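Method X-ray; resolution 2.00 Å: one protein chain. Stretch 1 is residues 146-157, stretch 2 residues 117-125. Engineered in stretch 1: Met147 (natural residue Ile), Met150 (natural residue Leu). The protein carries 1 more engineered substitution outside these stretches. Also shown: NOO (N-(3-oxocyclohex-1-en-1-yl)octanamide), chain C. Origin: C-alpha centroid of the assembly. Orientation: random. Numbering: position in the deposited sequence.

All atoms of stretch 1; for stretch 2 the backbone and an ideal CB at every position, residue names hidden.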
# COMPACT_ATOMS: atom_id res chain seq x y z
N SER A 146 -6.87 6.56 10.47
CA SER A 146 -8.09 6.88 9.75
C SER A 146 -8.31 5.87 8.63
O SER A 146 -9.44 5.50 8.32
CB SER A 146 -8.01 8.30 9.17
OG SER A 146 -6.88 8.44 8.34
N MET A 147 -7.21 5.41 8.03
CA MET A 147 -7.27 4.42 6.96
C MET A 147 -7.60 3.07 7.59
O MET A 147 -8.33 2.26 7.02
CB MET A 147 -5.92 4.35 6.23
CG MET A 147 -5.88 3.36 5.08
SD MET A 147 -7.14 3.67 3.83
CE MET A 147 -6.37 4.96 2.90
N GLU A 148 -7.05 2.83 8.78
CA GLU A 148 -7.30 1.59 9.51
C GLU A 148 -8.80 1.46 9.76
O GLU A 148 -9.35 0.36 9.68
CB GLU A 148 -6.58 1.61 10.87
CG GLU A 148 -6.94 0.41 11.76
CD GLU A 148 -6.39 0.54 13.17
OE1 GLU A 148 -6.63 1.58 13.81
OE2 GLU A 148 -5.72 -0.41 13.64
N ARG A 149 -9.44 2.58 10.07
CA ARG A 149 -10.87 2.58 10.33
C ARG A 149 -11.66 2.25 9.07
O ARG A 149 -12.70 1.59 9.15
CB ARG A 149 -11.30 3.92 10.91
CG ARG A 149 -10.77 4.16 12.32
CD ARG A 149 -11.49 5.30 13.02
NE ARG A 149 -11.13 6.62 12.50
CZ ARG A 149 -9.98 7.23 12.77
NH1 ARG A 149 -9.08 6.66 13.55
NH2 ARG A 149 -9.75 8.44 12.26
N MET A 150 -11.18 2.69 7.91
CA MET A 150 -11.88 2.38 6.67
C MET A 150 -11.75 0.89 6.35
O MET A 150 -12.68 0.28 5.83
CB MET A 150 -11.35 3.22 5.51
CG MET A 150 -11.81 4.67 5.56
SD MET A 150 -11.25 5.62 4.14
CE MET A 150 -9.62 6.19 4.74
N PHE A 151 -10.59 0.32 6.66
CA PHE A 151 -10.36 -1.10 6.43
C PHE A 151 -11.37 -1.87 7.27
O PHE A 151 -11.97 -2.83 6.81
CB PHE A 151 -8.94 -1.51 6.84
CG PHE A 151 -7.86 -1.05 5.89
CD1 PHE A 151 -8.17 -0.56 4.62
CD2 PHE A 151 -6.52 -1.13 6.26
CE1 PHE A 151 -7.15 -0.16 3.74
CE2 PHE A 151 -5.50 -0.74 5.39
CZ PHE A 151 -5.82 -0.25 4.13
N ARG A 152 -11.54 -1.45 8.52
CA ARG A 152 -12.48 -2.10 9.42
C ARG A 152 -13.89 -2.01 8.84
O ARG A 152 -14.62 -3.00 8.81
CB ARG A 152 -12.45 -1.45 10.80
CG ARG A 152 -11.14 -1.69 11.56
CD ARG A 152 -11.11 -0.97 12.90
NE ARG A 152 -9.91 -1.28 13.66
CZ ARG A 152 -9.54 -0.67 14.78
NH1 ARG A 152 -10.28 0.30 15.29
NH2 ARG A 152 -8.41 -1.03 15.38
N ARG A 153 -14.26 -0.82 8.37
CA ARG A 153 -15.59 -0.62 7.80
C ARG A 153 -15.79 -1.47 6.54
O ARG A 153 -16.87 -2.01 6.32
CB ARG A 153 -15.80 0.85 7.46
CG ARG A 153 -17.24 1.17 7.09
CD ARG A 153 -18.14 1.01 8.31
NE ARG A 153 -19.56 1.15 8.00
CZ ARG A 153 -20.52 0.90 8.88
NH1 ARG A 153 -20.22 0.50 10.11
NH2 ARG A 153 -21.80 1.03 8.52
N ILE A 154 -14.75 -1.59 5.73
CA ILE A 154 -14.82 -2.38 4.51
C ILE A 154 -15.04 -3.85 4.85
O ILE A 154 -15.59 -4.61 4.05
CB ILE A 154 -13.54 -2.22 3.64
CG1 ILE A 154 -13.48 -0.80 3.07
CG2 ILE A 154 -13.54 -3.24 2.51
CD1 ILE A 154 -12.26 -0.53 2.22
N GLY A 155 -14.58 -4.27 6.02
CA GLY A 155 -14.79 -5.65 6.43
C GLY A 155 -13.62 -6.61 6.39
O GLY A 155 -13.77 -7.77 6.78
N VAL A 156 -12.46 -6.15 5.93
CA VAL A 156 -11.30 -7.03 5.86
C VAL A 156 -10.84 -7.37 7.27
O VAL A 156 -11.19 -6.69 8.22
CB VAL A 156 -10.13 -6.36 5.11
CG1 VAL A 156 -10.60 -5.93 3.72
CG2 VAL A 156 -9.61 -5.16 5.90
N HIS A 157 -10.06 -8.44 7.40
CA HIS A 157 -9.57 -8.82 8.71
C HIS A 157 -8.26 -8.12 8.98
O HIS A 157 -7.18 -8.62 8.66
CB HIS A 157 -9.38 -10.34 8.82
CG HIS A 157 -8.86 -10.80 10.15
ND1 HIS A 157 -8.58 -12.12 10.43
CD2 HIS A 157 -8.55 -10.10 11.27
CE1 HIS A 157 -8.11 -12.21 11.66
NE2 HIS A 157 -8.09 -11.01 12.20
N UNK A 117 -13.32 5.92 0.55
CA UNK A 117 -14.65 5.40 0.87
C UNK A 117 -14.86 4.12 0.07
O UNK A 117 -14.38 3.04 0.43
CB UNK A 117 -15.74 6.43 0.56
N UNK A 118 -15.59 4.25 -1.03
CA UNK A 118 -15.84 3.13 -1.92
C UNK A 118 -14.71 3.19 -2.95
O UNK A 118 -14.72 2.48 -3.96
CB UNK A 118 -17.23 3.19 -2.56
N UNK A 119 -13.73 4.05 -2.67
CA UNK A 119 -12.57 4.24 -3.53
C UNK A 119 -11.45 3.38 -2.99
O UNK A 119 -10.70 2.75 -3.75
CB UNK A 119 -12.15 5.71 -3.60
N UNK A 120 -11.33 3.36 -1.67
CA UNK A 120 -10.31 2.57 -1.01
C UNK A 120 -10.51 1.09 -1.31
O UNK A 120 -9.55 0.37 -1.61
CB UNK A 120 -10.33 2.82 0.50
N UNK A 121 -11.76 0.64 -1.26
CA UNK A 121 -12.05 -0.77 -1.48
C UNK A 121 -11.45 -1.40 -2.74
O UNK A 121 -10.75 -2.40 -2.64
CB UNK A 121 -13.57 -0.95 -1.53
N UNK A 122 -11.71 -0.83 -3.92
CA UNK A 122 -11.15 -1.41 -5.14
C UNK A 122 -9.62 -1.44 -5.14
O UNK A 122 -9.01 -2.40 -5.61
CB UNK A 122 -11.64 -0.62 -6.36
N UNK A 123 -9.01 -0.39 -4.60
CA UNK A 123 -7.56 -0.33 -4.53
C UNK A 123 -7.03 -1.45 -3.64
O UNK A 123 -6.06 -2.12 -3.97
CB UNK A 123 -7.10 1.03 -4.01
N UNK A 124 -7.69 -1.66 -2.50
CA UNK A 124 -7.28 -2.70 -1.58
C UNK A 124 -7.49 -4.08 -2.20
O UNK A 124 -6.62 -4.96 -2.10
CB UNK A 124 -8.05 -2.58 -0.26
N UNK A 125 -8.63 -4.27 -2.85
CA UNK A 125 -8.94 -5.55 -3.48
C UNK A 125 -7.86 -5.97 -4.48
O UNK A 125 -7.44 -7.12 -4.50
CB UNK A 125 -10.30 -5.47 -4.18
C1 NOO C . -4.02 7.90 3.58
O1 NOO C . -5.00 8.17 4.28
C2 NOO C . -3.22 6.62 3.79
C3 NOO C . -1.85 6.55 3.50
C4 NOO C . -1.22 7.75 2.76
C5 NOO C . -2.20 8.52 1.80
C6 NOO C . -3.56 8.89 2.47
N7 NOO C . -0.96 5.44 3.86
C8 NOO C . 0.05 4.72 3.18
O8 NOO C . 1.01 5.23 2.61
C9 NOO C . -0.00 3.17 3.16
C10 NOO C . -0.98 2.41 4.09
C11 NOO C . -0.40 1.01 4.42
C12 NOO C . -1.47 -0.09 4.46
C13 NOO C . -0.87 -1.44 4.92
C14 NOO C . -1.90 -2.28 5.69
C15 NOO C . -1.39 -3.70 5.94

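Position 117 lies near Met150, with 7.1 Å between Met150 CA and the CA of 117, yet its CA-to-CB bond points away and stretch 1 has no atom close to the ideal CB. Stretch 1 therefore sets no limit of size or polarity on the side chain. The residue is Ala117, whose contact comes through the backbone: Met150 SD lies 4.2 Å from Ala117 N.

At 118 the bond again points away, and at 119 sideways, with no atom of stretch 1 near either ideal CB. Many side chains, large or small, would suit both. They are Trp118 and Ser119, and neither touches stretch 1.

At 120 the CA-to-CB bond points toward stretch 1, and the ideal CB is 4.2 Å from Ile154 CD1 and 4.7 Å from both Met150 SD and Met147 SD. The surroundings are apolar and offer no charged partner, so a compact aliphatic side chain such as Val, Ile or Ala would suit. The residue is Val120, a knob among Met147, Met150, Phe151 and Ile154. With chi1 in t, Val120 CG1 lies 3.7 Å from Ile154 CD1, 4.0 Å from Met147 SD and 3.9 Å from Phe151 CE1, meeting the Phe151 ring at its edge; Val120 CG2 lies 3.8 Å from Met150 SD. Both methionines are engineered, so this packing describes the variant.

At 121 the bond runs sideways, with the ideal CB 4.0 Å from Ile154 CD1. A side chain with an aliphatic stem could lie along Ile154 and carry a polar end beyond it; Lys, Arg or Gln would suit, and a purely aliphatic side chain such as Leu could also cover Ile154. Arg121 CG is 3.8 Å from Ile154 CG2, while the guanidinium is hydrogen-bonded elsewhere in the structure.

At 122 the bond points away, and phi of -60° admits proline among others; it is Pro122. Position 123 is out of reach, leaving its identity undetermined; it is Met123.

Position 124, one helical turn after 120, again points toward stretch 1. Its ideal CB is 4.8 Å from Phe151 CE1 and 5.3 Å from Ile154 CD1, leaving room for a longer apolar side chain: Leu, Met or Ile. Leu124 (chi1 t, chi2 p) spans the gap, with Leu124 CD2 3.7 Å from Phe151 CD1 and 3.8 Å from Val156 CG1. Leu124 N donates to Val120 O at 2.9 Å, as expected one turn apart in a helix.

Position 125 points sideways, without a neighbour in stretch 1, so many side chains would suit; it is Ala125.

Stretch 2, residues 117-125: AWSVRPMLA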
# COMPACT_ATOMS: atom_id res chain seq x y z
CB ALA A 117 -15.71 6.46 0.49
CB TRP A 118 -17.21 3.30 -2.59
CG TRP A 118 -18.37 2.82 -1.74
CD1 TRP A 118 -19.25 1.82 -2.05
CD2 TRP A 118 -18.75 3.31 -0.44
NE1 TRP A 118 -20.16 1.66 -1.03
CE2 TRP A 118 -19.88 2.55 -0.03
CE3 TRP A 118 -18.26 4.30 0.41
CZ2 TRP A 118 -20.52 2.77 1.20
CZ3 TRP A 118 -18.90 4.52 1.64
CH2 TRP A 118 -20.01 3.75 2.02
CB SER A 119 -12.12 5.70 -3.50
OG SER A 119 -13.17 6.56 -3.88
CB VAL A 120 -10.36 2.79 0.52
CG1 VAL A 120 -9.47 1.77 1.23
CG2 VAL A 120 -9.91 4.20 0.85
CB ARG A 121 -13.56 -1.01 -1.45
CG ARG A 121 -13.91 -2.46 -1.14
CD ARG A 121 -15.40 -2.67 -0.95
NE ARG A 121 -16.07 -2.90 -2.23
CZ ARG A 121 -16.30 -4.11 -2.74
NH1 ARG A 121 -15.94 -5.21 -2.09
NH2 ARG A 121 -16.88 -4.22 -3.93
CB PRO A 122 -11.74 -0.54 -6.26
CG PRO A 122 -11.97 0.79 -5.57
CD PRO A 122 -12.50 0.38 -4.23
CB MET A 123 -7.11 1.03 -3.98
CG MET A 123 -7.20 2.18 -4.98
SD MET A 123 -6.21 1.91 -6.47
CE MET A 123 -4.61 1.57 -5.76
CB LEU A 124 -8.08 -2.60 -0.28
CG LEU A 124 -7.64 -3.51 0.87
CD1 LEU A 124 -6.16 -3.31 1.18
CD2 LEU A 124 -8.49 -3.20 2.10
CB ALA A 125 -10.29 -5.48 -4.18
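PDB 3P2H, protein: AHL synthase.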